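Local structure of sensor protein, Kinase (Polaromonas sp. JS666, 3GRC) at residues I11-D15 / V36-A42; P5-I11 / G30-V36; P50-M54 / D80-V84. The protein probably serves in two-component signalling as a CheY-like receiver domain of a sensor histidine kinase that takes part in phosphoryl transfer. Residues are numbered along the deposited sequence.

Interaction 1: residues I11-D15 / V36-A42; sequences ICEDD and VHSAAQA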
ATOM      1  N   ILE A  11      -3.828  -3.468  -3.635  1.00 14.98           N
ATOM      2  CA  ILE A  11      -4.135  -3.660  -2.227  1.00 16.26           C
ATOM      3  C   ILE A  11      -3.550  -4.967  -1.697  1.00 16.73           C
ATOM      4  O   ILE A  11      -3.953  -6.045  -2.128  1.00 19.09           O
ATOM      5  CB  ILE A  11      -5.659  -3.733  -1.998  1.00 14.85           C
ATOM      6  CG1 ILE A  11      -6.333  -2.479  -2.536  1.00 14.02           C
ATOM      7  CG2 ILE A  11      -5.955  -3.950  -0.519  1.00 13.00           C
ATOM      8  CD1 ILE A  11      -7.837  -2.570  -2.526  1.00 12.37           C
ATOM      9  N   CYS A  12      -2.612  -4.874  -0.766  1.00 18.12           N
ATOM     10  CA  CYS A  12      -2.021  -6.064  -0.171  1.00 18.71           C
ATOM     11  C   CYS A  12      -2.526  -6.076   1.259  1.00 20.31           C
ATOM     12  O   CYS A  12      -2.050  -5.305   2.110  1.00 19.92           O
ATOM     13  CB  CYS A  12      -0.496  -5.987  -0.200  1.00 21.54           C
ATOM     14  SG  CYS A  12       0.373  -7.363   0.573  1.00 25.21           S
ATOM     15  N   GLU A  13      -3.495  -6.951   1.517  1.00 19.25           N
ATOM     16  CA  GLU A  13      -4.118  -7.039   2.830  1.00 19.34           C
ATOM     17  C   GLU A  13      -4.461  -8.475   3.190  1.00 20.00           C
ATOM     18  O   GLU A  13      -5.054  -9.209   2.402  1.00 18.10           O
ATOM     19  CB  GLU A  13      -5.380  -6.161   2.842  1.00 19.25           C
ATOM     20  CG  GLU A  13      -6.359  -6.375   4.008  1.00 20.02           C
ATOM     21  CD  GLU A  13      -5.789  -6.017   5.367  1.00 19.68           C
ATOM     22  OE1 GLU A  13      -5.393  -4.858   5.569  1.00 22.25           O
ATOM     23  OE2 GLU A  13      -5.742  -6.899   6.238  1.00 25.73           O
ATOM     24  N   ASP A  14      -4.068  -8.866   4.387  1.00 19.10           N
ATOM     25  CA  ASP A  14      -4.320 -10.204   4.883  1.00 21.25           C
ATOM     26  C   ASP A  14      -5.795 -10.480   5.212  1.00 20.76           C
ATOM     27  O   ASP A  14      -6.278 -11.594   5.024  1.00 22.89           O
ATOM     28  CB  ASP A  14      -3.469 -10.458   6.130  1.00 21.89           C
ATOM     29  CG  ASP A  14      -3.716 -11.827   6.733  1.00 24.98           C
ATOM     30  OD1 ASP A  14      -3.407 -12.835   6.077  1.00 25.30           O
ATOM     31  OD2 ASP A  14      -4.234 -11.896   7.863  1.00 30.05           O
ATOM     32  N   ASP A  15      -6.506  -9.468   5.700  1.00 19.41           N
ATOM     33  CA  ASP A  15      -7.911  -9.623   6.087  1.00 18.80           C
ATOM     34  C   ASP A  15      -8.874  -9.403   4.906  1.00 18.06           C
ATOM     35  O   ASP A  15      -8.967  -8.305   4.354  1.00 17.89           O
ATOM     36  CB  ASP A  15      -8.225  -8.638   7.223  1.00 22.30           C
ATOM     37  CG  ASP A  15      -9.580  -8.896   7.893  1.00 24.73           C
ATOM     38  OD1 ASP A  15     -10.588  -9.098   7.184  1.00 24.16           O
ATOM     39  OD2 ASP A  15      -9.633  -8.876   9.143  1.00 27.38           O
ATOM     40  N   VAL A  36      -4.853  -8.536  -3.158  1.00 15.39           N
ATOM     41  CA  VAL A  36      -3.974  -9.688  -2.966  1.00 17.95           C
ATOM     42  C   VAL A  36      -3.812  -9.818  -1.456  1.00 18.70           C
ATOM     43  O   VAL A  36      -3.969  -8.844  -0.728  1.00 18.00           O
ATOM     44  CB  VAL A  36      -2.584  -9.550  -3.671  1.00 19.14           C
ATOM     45  CG1 VAL A  36      -2.800  -9.543  -5.182  1.00 18.40           C
ATOM     46  CG2 VAL A  36      -1.838  -8.288  -3.216  1.00 17.92           C
ATOM     47  N   HIS A  37      -3.496 -11.016  -0.982  1.00 21.91           N
ATOM     48  CA  HIS A  37      -3.405 -11.231   0.457  1.00 22.63           C
ATOM     49  C   HIS A  37      -2.053 -11.571   1.076  1.00 23.00           C
ATOM     50  O   HIS A  37      -1.996 -11.933   2.257  1.00 24.99           O
ATOM     51  CB  HIS A  37      -4.432 -12.292   0.856  1.00 22.44           C
ATOM     52  CG  HIS A  37      -4.240 -13.612   0.181  1.00 25.34           C
ATOM     53  ND1 HIS A  37      -3.279 -14.524   0.571  1.00 27.36           N
ATOM     54  CD2 HIS A  37      -4.873 -14.179  -0.877  1.00 26.46           C
ATOM     55  CE1 HIS A  37      -3.328 -15.582  -0.210  1.00 26.06           C
ATOM     56  NE2 HIS A  37      -4.293 -15.397  -1.101  1.00 27.00           N
ATOM     57  N   SER A  38      -0.974 -11.450   0.307  1.00 19.95           N
ATOM     58  CA  SER A  38       0.348 -11.760   0.843  1.00 20.48           C
ATOM     59  C   SER A  38       1.452 -11.026   0.102  1.00 20.89           C
ATOM     60  O   SER A  38       1.255 -10.538  -1.014  1.00 21.53           O
ATOM     61  CB  SER A  38       0.626 -13.265   0.781  1.00 20.00           C
ATOM     62  OG  SER A  38       1.000 -13.655  -0.534  1.00 21.23           O
ATOM     63  N   ALA A  39       2.619 -10.962   0.739  1.00 22.12           N
ATOM     64  CA  ALA A  39       3.783 -10.301   0.166  1.00 23.82           C
ATOM     65  C   ALA A  39       4.193 -10.952  -1.150  1.00 25.24           C
ATOM     66  O   ALA A  39       4.535 -10.263  -2.112  1.00 27.67           O
ATOM     67  CB  ALA A  39       4.943 -10.334   1.156  1.00 23.24           C
ATOM     68  N   ALA A  40       4.142 -12.281  -1.185  1.00 26.56           N
ATOM     69  CA  ALA A  40       4.514 -13.034  -2.376  1.00 26.33           C
ATOM     70  C   ALA A  40       3.597 -12.637  -3.533  1.00 27.43           C
ATOM     71  O   ALA A  40       4.072 -12.305  -4.630  1.00 27.44           O
ATOM     72  CB  ALA A  40       4.406 -14.533  -2.098  1.00 26.06           C
ATOM     73  N   GLN A  41       2.288 -12.667  -3.281  1.00 25.10           N
ATOM     74  CA  GLN A  41       1.316 -12.293  -4.296  1.00 25.61           C
ATOM     75  C   GLN A  41       1.528 -10.857  -4.747  1.00 25.54           C
ATOM     76  O   GLN A  41       1.389 -10.545  -5.929  1.00 24.81           O
ATOM     77  CB  GLN A  41      -0.103 -12.429  -3.772  1.00 25.84           C
ATOM     78  CG  GLN A  41      -0.592 -13.834  -3.626  1.00 25.91           C
ATOM     79  CD  GLN A  41      -2.100 -13.871  -3.545  1.00 28.24           C
ATOM     80  OE1 GLN A  41      -2.711 -13.006  -2.915  1.00 28.39           O
ATOM     81  NE2 GLN A  41      -2.712 -14.872  -4.180  1.00 23.73           N
ATOM     82  N   ALA A  42       1.865  -9.984  -3.804  1.00 24.37           N
ATOM     83  CA  ALA A  42       2.088  -8.593  -4.146  1.00 25.85           C
ATOM     84  C   ALA A  42       3.299  -8.461  -5.078  1.00 26.65           C
ATOM     85  O   ALA A  42       3.246  -7.745  -6.077  1.00 24.94           O
ATOM     86  CB  ALA A  42       2.283  -7.768  -2.882  1.00 24.14           C
TER

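Interaction 2: residues P5-I11 / G30-V36; sequences PRPRILI and GFDSDMV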
ATOM      1  N   PRO A   5     -12.101   3.696 -11.480  1.00 52.00           N
ATOM      2  CA  PRO A   5     -12.059   4.469 -12.738  1.00 52.05           C
ATOM      3  C   PRO A   5     -10.746   4.384 -13.540  1.00 51.92           C
ATOM      4  O   PRO A   5     -10.711   3.687 -14.565  1.00 53.63           O
ATOM      5  CB  PRO A   5     -12.407   5.901 -12.369  1.00 53.43           C
ATOM      6  CG  PRO A   5     -13.407   5.654 -11.225  1.00 52.49           C
ATOM      7  CD  PRO A   5     -12.784   4.478 -10.429  1.00 51.86           C
ATOM      8  N   ARG A   6      -9.679   5.068 -13.104  1.00 49.14           N
ATOM      9  CA  ARG A   6      -8.427   5.006 -13.866  1.00 46.78           C
ATOM     10  C   ARG A   6      -7.113   4.624 -13.157  1.00 42.63           C
ATOM     11  O   ARG A   6      -6.593   3.537 -13.389  1.00 42.51           O
ATOM     12  CB  ARG A   6      -8.215   6.295 -14.666  1.00 50.12           C
ATOM     13  CG  ARG A   6      -7.404   6.041 -15.923  1.00 52.17           C
ATOM     14  CD  ARG A   6      -8.121   4.990 -16.763  1.00 56.81           C
ATOM     15  NE  ARG A   6      -7.231   4.257 -17.655  1.00 59.77           N
ATOM     16  CZ  ARG A   6      -6.526   4.812 -18.633  1.00 61.99           C
ATOM     17  NH1 ARG A   6      -6.602   6.120 -18.854  1.00 62.40           N
ATOM     18  NH2 ARG A   6      -5.743   4.055 -19.391  1.00 62.47           N
ATOM     19  N   PRO A   7      -6.538   5.505 -12.315  1.00 37.70           N
ATOM     20  CA  PRO A   7      -5.286   5.071 -11.671  1.00 34.44           C
ATOM     21  C   PRO A   7      -5.553   3.773 -10.894  1.00 30.64           C
ATOM     22  O   PRO A   7      -6.525   3.694 -10.156  1.00 28.33           O
ATOM     23  CB  PRO A   7      -4.947   6.232 -10.731  1.00 35.69           C
ATOM     24  CG  PRO A   7      -5.680   7.398 -11.311  1.00 36.05           C
ATOM     25  CD  PRO A   7      -6.975   6.808 -11.793  1.00 36.90           C
ATOM     26  N   ARG A   8      -4.703   2.763 -11.046  1.00 28.12           N
ATOM     27  CA  ARG A   8      -4.949   1.504 -10.346  1.00 26.19           C
ATOM     28  C   ARG A   8      -4.079   1.279  -9.108  1.00 23.89           C
ATOM     29  O   ARG A   8      -2.865   1.476  -9.139  1.00 25.70           O
ATOM     30  CB  ARG A   8      -4.812   0.332 -11.322  1.00 26.32           C
ATOM     31  CG  ARG A   8      -5.199  -1.027 -10.726  1.00 31.70           C
ATOM     32  CD  ARG A   8      -5.182  -2.166 -11.769  1.00 31.71           C
ATOM     33  NE  ARG A   8      -6.363  -2.096 -12.616  1.00 36.27           N
ATOM     34  CZ  ARG A   8      -7.335  -2.997 -12.648  1.00 34.87           C
ATOM     35  NH1 ARG A   8      -7.292  -4.073 -11.887  1.00 34.79           N
ATOM     36  NH2 ARG A   8      -8.371  -2.800 -13.439  1.00 38.78           N
ATOM     37  N   ILE A   9      -4.713   0.859  -8.017  1.00 21.98           N
ATOM     38  CA  ILE A   9      -4.012   0.617  -6.755  1.00 21.04           C
ATOM     39  C   ILE A   9      -3.900  -0.872  -6.439  1.00 19.79           C
ATOM     40  O   ILE A   9      -4.851  -1.617  -6.636  1.00 21.58           O
ATOM     41  CB  ILE A   9      -4.760   1.272  -5.576  1.00 21.09           C
ATOM     42  CG1 ILE A   9      -4.996   2.757  -5.854  1.00 21.01           C
ATOM     43  CG2 ILE A   9      -3.986   1.069  -4.281  1.00 20.69           C
ATOM     44  CD1 ILE A   9      -3.745   3.546  -6.083  1.00 21.80           C
ATOM     45  N   LEU A  10      -2.744  -1.314  -5.960  1.00 18.59           N
ATOM     46  CA  LEU A  10      -2.597  -2.711  -5.581  1.00 16.72           C
ATOM     47  C   LEU A  10      -2.757  -2.812  -4.061  1.00 16.98           C
ATOM     48  O   LEU A  10      -1.941  -2.292  -3.304  1.00 18.51           O
ATOM     49  CB  LEU A  10      -1.232  -3.263  -5.992  1.00 17.81           C
ATOM     50  CG  LEU A  10      -0.920  -4.688  -5.513  1.00 19.09           C
ATOM     51  CD1 LEU A  10      -1.854  -5.704  -6.161  1.00 18.49           C
ATOM     52  CD2 LEU A  10       0.525  -5.020  -5.862  1.00 22.56           C
ATOM     53  N   ILE A  11      -3.828  -3.468  -3.635  1.00 14.98           N
ATOM     54  CA  ILE A  11      -4.135  -3.660  -2.227  1.00 16.26           C
ATOM     55  C   ILE A  11      -3.550  -4.967  -1.697  1.00 16.73           C
ATOM     56  O   ILE A  11      -3.953  -6.045  -2.128  1.00 19.09           O
ATOM     57  CB  ILE A  11      -5.659  -3.733  -1.998  1.00 14.85           C
ATOM     58  CG1 ILE A  11      -6.333  -2.479  -2.536  1.00 14.02           C
ATOM     59  CG2 ILE A  11      -5.955  -3.950  -0.519  1.00 13.00           C
ATOM     60  CD1 ILE A  11      -7.837  -2.570  -2.526  1.00 12.37           C
ATOM     61  N   GLY A  30     -12.350   7.160  -6.946  1.00 23.02           N
ATOM     62  CA  GLY A  30     -11.876   7.238  -8.316  1.00 21.45           C
ATOM     63  C   GLY A  30     -10.763   6.289  -8.702  1.00 22.67           C
ATOM     64  O   GLY A  30     -10.176   6.423  -9.773  1.00 24.76           O
ATOM     65  N   PHE A  31     -10.477   5.315  -7.851  1.00 22.29           N
ATOM     66  CA  PHE A  31      -9.405   4.366  -8.124  1.00 22.27           C
ATOM     67  C   PHE A  31      -9.855   2.941  -8.448  1.00 22.47           C
ATOM     68  O   PHE A  31     -10.770   2.426  -7.812  1.00 23.83           O
ATOM     69  CB  PHE A  31      -8.474   4.270  -6.911  1.00 22.44           C
ATOM     70  CG  PHE A  31      -7.703   5.521  -6.616  1.00 25.74           C
ATOM     71  CD1 PHE A  31      -6.586   5.858  -7.373  1.00 26.40           C
ATOM     72  CD2 PHE A  31      -8.033   6.317  -5.521  1.00 26.16           C
ATOM     73  CE1 PHE A  31      -5.802   6.961  -7.034  1.00 26.11           C
ATOM     74  CE2 PHE A  31      -7.252   7.419  -5.180  1.00 27.17           C
ATOM     75  CZ  PHE A  31      -6.134   7.738  -5.939  1.00 26.51           C
ATOM     76  N   ASP A  32      -9.198   2.312  -9.426  1.00 21.95           N
ATOM     77  CA  ASP A  32      -9.454   0.908  -9.749  1.00 22.92           C
ATOM     78  C   ASP A  32      -8.450   0.237  -8.818  1.00 21.83           C
ATOM     79  O   ASP A  32      -7.469   0.870  -8.395  1.00 21.03           O
ATOM     80  CB  ASP A  32      -9.065   0.532 -11.192  1.00 24.26           C
ATOM     81  CG  ASP A  32     -10.095   0.967 -12.232  1.00 27.58           C
ATOM     82  OD1 ASP A  32     -11.303   0.961 -11.941  1.00 27.33           O
ATOM     83  OD2 ASP A  32      -9.686   1.293 -13.364  1.00 31.31           O
ATOM     84  N   SER A  33      -8.670  -1.025  -8.492  1.00 20.41           N
ATOM     85  CA  SER A  33      -7.731  -1.722  -7.617  1.00 19.53           C
ATOM     86  C   SER A  33      -7.831  -3.239  -7.657  1.00 19.27           C
ATOM     87  O   SER A  33      -8.859  -3.812  -8.006  1.00 21.65           O
ATOM     88  CB  SER A  33      -7.891  -1.248  -6.170  1.00 16.61           C
ATOM     89  OG  SER A  33      -9.161  -1.559  -5.647  1.00 15.99           O
ATOM     90  N   ASP A  34      -6.738  -3.877  -7.277  1.00 18.72           N
ATOM     91  CA  ASP A  34      -6.655  -5.313  -7.239  1.00 16.95           C
ATOM     92  C   ASP A  34      -6.353  -5.723  -5.810  1.00 18.33           C
ATOM     93  O   ASP A  34      -5.552  -5.095  -5.130  1.00 18.72           O
ATOM     94  CB  ASP A  34      -5.530  -5.814  -8.149  1.00 17.86           C
ATOM     95  CG  ASP A  34      -5.870  -5.691  -9.631  1.00 18.24           C
ATOM     96  OD1 ASP A  34      -7.052  -5.859  -9.979  1.00 17.16           O
ATOM     97  OD2 ASP A  34      -4.955  -5.438 -10.442  1.00 19.85           O
HETATM   98  N   MSE A  35      -6.984  -6.788  -5.352  1.00 17.12           N
HETATM   99  CA  MSE A  35      -6.731  -7.256  -4.001  1.00 17.72           C
HETATM  100  C   MSE A  35      -5.858  -8.515  -4.016  1.00 17.36           C
HETATM  101  O   MSE A  35      -6.085  -9.432  -4.793  1.00 17.50           O
HETATM  102  CB  MSE A  35      -8.048  -7.588  -3.283  1.00 17.04           C
HETATM  103  CG  MSE A  35      -9.123  -6.518  -3.344  1.00 19.11           C
HETATM  104 SE   MSE A  35     -10.758  -7.164  -2.588  1.00 32.39          SE
HETATM  105  CE  MSE A  35     -11.519  -8.128  -4.124  1.00 25.47           C
ATOM    106  N   VAL A  36      -4.853  -8.536  -3.158  1.00 15.39           N
ATOM    107  CA  VAL A  36      -3.974  -9.688  -2.966  1.00 17.95           C
ATOM    108  C   VAL A  36      -3.812  -9.818  -1.456  1.00 18.70           C
ATOM    109  O   VAL A  36      -3.969  -8.844  -0.728  1.00 18.00           O
ATOM    110  CB  VAL A  36      -2.584  -9.550  -3.671  1.00 19.14           C
ATOM    111  CG1 VAL A  36      -2.800  -9.543  -5.182  1.00 18.40           C
ATOM    112  CG2 VAL A  36      -1.838  -8.288  -3.216  1.00 17.92           C
TER

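Interaction 3: residues P50-M54 / D80-V84; sequences PYAAM and DLAIV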
ATOM      1  N   PRO A  50       0.841  -2.008 -14.651  1.00 39.45           N
ATOM      2  CA  PRO A  50       1.105  -0.684 -14.083  1.00 38.42           C
ATOM      3  C   PRO A  50       0.180  -0.346 -12.915  1.00 36.08           C
ATOM      4  O   PRO A  50      -1.039  -0.517 -13.013  1.00 37.13           O
ATOM      5  CB  PRO A  50       0.884   0.256 -15.273  1.00 39.00           C
ATOM      6  CG  PRO A  50       1.176  -0.616 -16.467  1.00 40.04           C
ATOM      7  CD  PRO A  50       0.478  -1.891 -16.075  1.00 40.10           C
ATOM      8  N   TYR A  51       0.773   0.119 -11.819  1.00 32.88           N
ATOM      9  CA  TYR A  51       0.035   0.516 -10.621  1.00 31.04           C
ATOM     10  C   TYR A  51       0.486   1.909 -10.194  1.00 29.75           C
ATOM     11  O   TYR A  51       1.676   2.194 -10.185  1.00 30.03           O
ATOM     12  CB  TYR A  51       0.288  -0.466  -9.473  1.00 30.52           C
ATOM     13  CG  TYR A  51      -0.450  -1.774  -9.610  1.00 28.87           C
ATOM     14  CD1 TYR A  51      -1.840  -1.828  -9.503  1.00 26.40           C
ATOM     15  CD2 TYR A  51       0.236  -2.950  -9.906  1.00 28.01           C
ATOM     16  CE1 TYR A  51      -2.521  -3.015  -9.695  1.00 26.56           C
ATOM     17  CE2 TYR A  51      -0.438  -4.147 -10.102  1.00 27.09           C
ATOM     18  CZ  TYR A  51      -1.816  -4.176 -10.000  1.00 26.86           C
ATOM     19  OH  TYR A  51      -2.475  -5.355 -10.231  1.00 26.12           O
ATOM     20  N   ALA A  52      -0.466   2.773  -9.854  1.00 28.09           N
ATOM     21  CA  ALA A  52      -0.146   4.128  -9.411  1.00 26.81           C
ATOM     22  C   ALA A  52       0.388   4.072  -7.976  1.00 26.85           C
ATOM     23  O   ALA A  52       1.188   4.920  -7.569  1.00 27.04           O
ATOM     24  CB  ALA A  52      -1.379   5.004  -9.465  1.00 24.72           C
ATOM     25  N   ALA A  53      -0.055   3.076  -7.212  1.00 24.71           N
ATOM     26  CA  ALA A  53       0.383   2.942  -5.839  1.00 24.05           C
ATOM     27  C   ALA A  53      -0.053   1.617  -5.227  1.00 24.77           C
ATOM     28  O   ALA A  53      -0.824   0.869  -5.808  1.00 24.83           O
ATOM     29  CB  ALA A  53      -0.162   4.096  -5.010  1.00 24.42           C
HETATM   30  N   MSE A  54       0.471   1.334  -4.046  1.00 24.54           N
HETATM   31  CA  MSE A  54       0.151   0.127  -3.288  1.00 24.55           C
HETATM   32  C   MSE A  54      -0.187   0.501  -1.855  1.00 23.61           C
HETATM   33  O   MSE A  54       0.376   1.454  -1.302  1.00 24.34           O
HETATM   34  CB  MSE A  54       1.349  -0.849  -3.256  1.00 28.21           C
HETATM   35  CG  MSE A  54       1.176  -2.069  -2.336  1.00 34.53           C
HETATM   36 SE   MSE A  54       2.670  -3.366  -2.527  1.00 41.64          SE
HETATM   37  CE  MSE A  54       1.930  -4.749  -1.306  1.00 39.67           C
ATOM     38  N   ASP A  80      10.038   3.650  -7.416  1.00 45.15           N
ATOM     39  CA  ASP A  80       9.272   4.889  -7.397  1.00 42.71           C
ATOM     40  C   ASP A  80       7.760   4.694  -7.274  1.00 39.63           C
ATOM     41  O   ASP A  80       6.978   5.608  -7.537  1.00 40.25           O
ATOM     42  CB  ASP A  80       9.602   5.714  -8.641  1.00 45.06           C
ATOM     43  CG  ASP A  80      11.067   6.121  -8.690  1.00 47.95           C
ATOM     44  OD1 ASP A  80      11.550   6.714  -7.697  1.00 48.93           O
ATOM     45  OD2 ASP A  80      11.736   5.847  -9.712  1.00 47.82           O
ATOM     46  N   LEU A  81       7.356   3.499  -6.865  1.00 34.53           N
ATOM     47  CA  LEU A  81       5.942   3.185  -6.680  1.00 30.03           C
ATOM     48  C   LEU A  81       5.459   3.805  -5.362  1.00 26.38           C
ATOM     49  O   LEU A  81       6.018   3.526  -4.298  1.00 23.82           O
ATOM     50  CB  LEU A  81       5.753   1.665  -6.645  1.00 29.11           C
ATOM     51  CG  LEU A  81       4.359   1.137  -6.318  1.00 31.51           C
ATOM     52  CD1 LEU A  81       3.385   1.500  -7.435  1.00 29.39           C
ATOM     53  CD2 LEU A  81       4.433  -0.366  -6.120  1.00 33.23           C
ATOM     54  N   ALA A  82       4.437   4.653  -5.421  1.00 23.32           N
ATOM     55  CA  ALA A  82       3.937   5.275  -4.192  1.00 23.34           C
ATOM     56  C   ALA A  82       3.358   4.182  -3.284  1.00 21.67           C
ATOM     57  O   ALA A  82       2.672   3.286  -3.755  1.00 21.99           O
ATOM     58  CB  ALA A  82       2.880   6.333  -4.519  1.00 23.19           C
ATOM     59  N   ILE A  83       3.675   4.249  -1.993  1.00 21.30           N
ATOM     60  CA  ILE A  83       3.207   3.267  -1.033  1.00 20.40           C
ATOM     61  C   ILE A  83       2.608   3.919   0.218  1.00 22.71           C
ATOM     62  O   ILE A  83       3.191   4.842   0.786  1.00 23.66           O
ATOM     63  CB  ILE A  83       4.350   2.348  -0.576  1.00 22.20           C
ATOM     64  CG1 ILE A  83       4.910   1.571  -1.761  1.00 21.75           C
ATOM     65  CG2 ILE A  83       3.847   1.405   0.519  1.00 21.63           C
ATOM     66  CD1 ILE A  83       5.905   0.499  -1.371  1.00 25.75           C
ATOM     67  N   VAL A  84       1.443   3.428   0.632  1.00 20.97           N
ATOM     68  CA  VAL A  84       0.750   3.903   1.827  1.00 19.44           C
ATOM     69  C   VAL A  84       0.521   2.684   2.722  1.00 19.03           C
ATOM     70  O   VAL A  84      -0.076   1.697   2.294  1.00 18.63           O
ATOM     71  CB  VAL A  84      -0.646   4.540   1.483  1.00 19.43           C
ATOM     72  CG1 VAL A  84      -1.429   4.813   2.750  1.00 17.31           C
ATOM     73  CG2 VAL A  84      -0.466   5.830   0.702  1.00 18.78           C
TER
HETATM   74  O   HOH W   1       3.628   6.146  -8.321  1.00 31.45           O

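Interaction 1: residues I11-D15 / V36-A42
Two backbone hydrogen bonds join the segments. Val36 N donates to Ile11 O (2.8 Å), and Val36 O receives Glu13 N (3.0 Å), so Val36 spans the residues on either side of Cys12, its parallel bridge partner. At the bridge Cys12 CA lies 3.4 Å from Val36 O, and just past it His37 CA lies 3.3 Å from Glu13 O, both CA-H...O contacts.

Apolar packing comes mainly from Cys12. Its CB is 4.0 Å from Val36 CG2, and its t rotamer carries SG over the start of helix 39-48, 4.0 Å from Ala42 CB. Leu68 of helix 65-73 also touches Cys12, Ala39 and Ala42 and covers this packing.

This is the carboxyl end of the first strand of a CheY-like receiver domain, where acidic residues gather in the family's phosphorylation site. Glu13 and Asp14 occupy the places of the acidic pair that in relatives helps to bind Mg2+. Consistent with this, Glu13 lies close to Asp57, probably the phosphoacceptor, and forms a salt bridge with Lys110; no metal contact is seen here.

Each loop is also braced by its own polar side chains. Glu13 OE2 accepts Asp15 N (2.7 Å), and Asp15 in turn is the N-cap of helix 16-28. Ser38 is the N-cap of helix 39-48, its OG accepting Gln41 N at 3.2 Å, while Gln41 OE1 reaches back to His37 N at 2.9 Å and ties the turn after Val36 to the first turn of the helix.

Interaction 2: residues P5-I11 / G30-V36
Arg8 lays one face of its guanidinium over Asp32 CB, with NE 4.0 Å from that carbon, and reaches along the neighbouring strand to Asp34. There NH1 forms a salt bridge, 2.6 Å from Asp34 OD1, and donates a hydrogen bond to Asp34 OD2 at 3.1 Å; OD2 has a second partner in the hydroxyl of Tyr51.

Beneath this charged strip the backbones pair in parallel, the two strand axes 4.4 Å apart and inclined by 19°. The bonds alternate in direction: Asp32 N to Pro7 O (3.1 Å), Ile9 N to Asp32 O (2.8 Å), Asp34 N to Ile9 O (3.0 Å), Ile11 N to Asp34 O (2.8 Å) and Val36 N to Ile11 O (2.8 Å). Leu10 shares the face of Arg8 and sets CD1 3.9 Å from Val36 CG2.

The face bearing Ile9, Ile11, Ser33 and Met35, a selenomethionine, turns to helix 16-28. Ile9 CG1 meets Phe31 CD1 at 3.8 Å, Ile11 CD1 is 4.2 Å from Met35 CG, and Ser33 OG hydrogen-bonds Asn23 of the helix. Phe31 also receives Pro7, whose CB is 3.8 Å from its CD1.

At the amino-terminal end Pro5 CD presses to 3.2 Å from Gly30 C. Gly30, with positive phi, is the C-prime residue of a Schellman motif that ends helix 16-28 and turns the chain into strand 32-36. Strand 8-12, this helix and strand 32-36 thus make the beta-alpha-beta crossover that opens the CheY-like fold and places strand 32-36 at the margin of its parallel sheet.

Interaction 3: residues P50-M54 / D80-V84
Leu81, in the tp rotamer, swings its methyl groups across the entry to strand 53-56: CD1 sits 3.3 Å from Tyr51 O and 3.7 Å from Ala53 CA, and CD2 is 4.2 Å from Met54 CB. Selenomethionine Met54 is fully extended (ttt), which carries its end away from strand 82-86 to Ala42, Leu68 and Leu72. Ile83, in mt, shares that face and packs on Ile69. On the other face Ala53 CB and Ala82 CB meet at 3.8 Å under helix 114-128. The m rotamer of Tyr51 sends its ring away, toward strand 8-12, where its hydroxyl bonds Asp34.

Parallel pairing is set by Met54 N to Ala82 O and Val84 N to Met54 O, both 3.0 Å. Just before the pairing begins, a water donates to Ala52 O (2.8 Å) and weakly accepts from Ala82 N (3.4 Å). Polar bonding between the segments thus rests on backbone and water, while their side chains contribute apolar packing, as suits the middle of a sheet covered by helices.

All three contacts involve one parallel sheet. Interaction 2 pairs strands 8-12 and 32-36 along their length; interaction 1, sharing Ile11 and Val36, takes up their last bridge and continues into the loops and helix 39-48. Interaction 3 joins strands 53-56 and 82-86, on the other side of strand 8-12 from strand 32-36. Interactions 1 and 3 are mostly buried and meet where the end of Met54 reaches Cys12 and Ala42. Interaction 2, at the sheet margin, is partly exposed and carries the salt bridge that interaction 3 lacks, yet Tyr51 OH reaches across to Asp34 OD2 (2.5 Å). Acidic side chains gather in interaction 1, beside the probable phosphorylation site, whereas apolar ones dominate interaction 3.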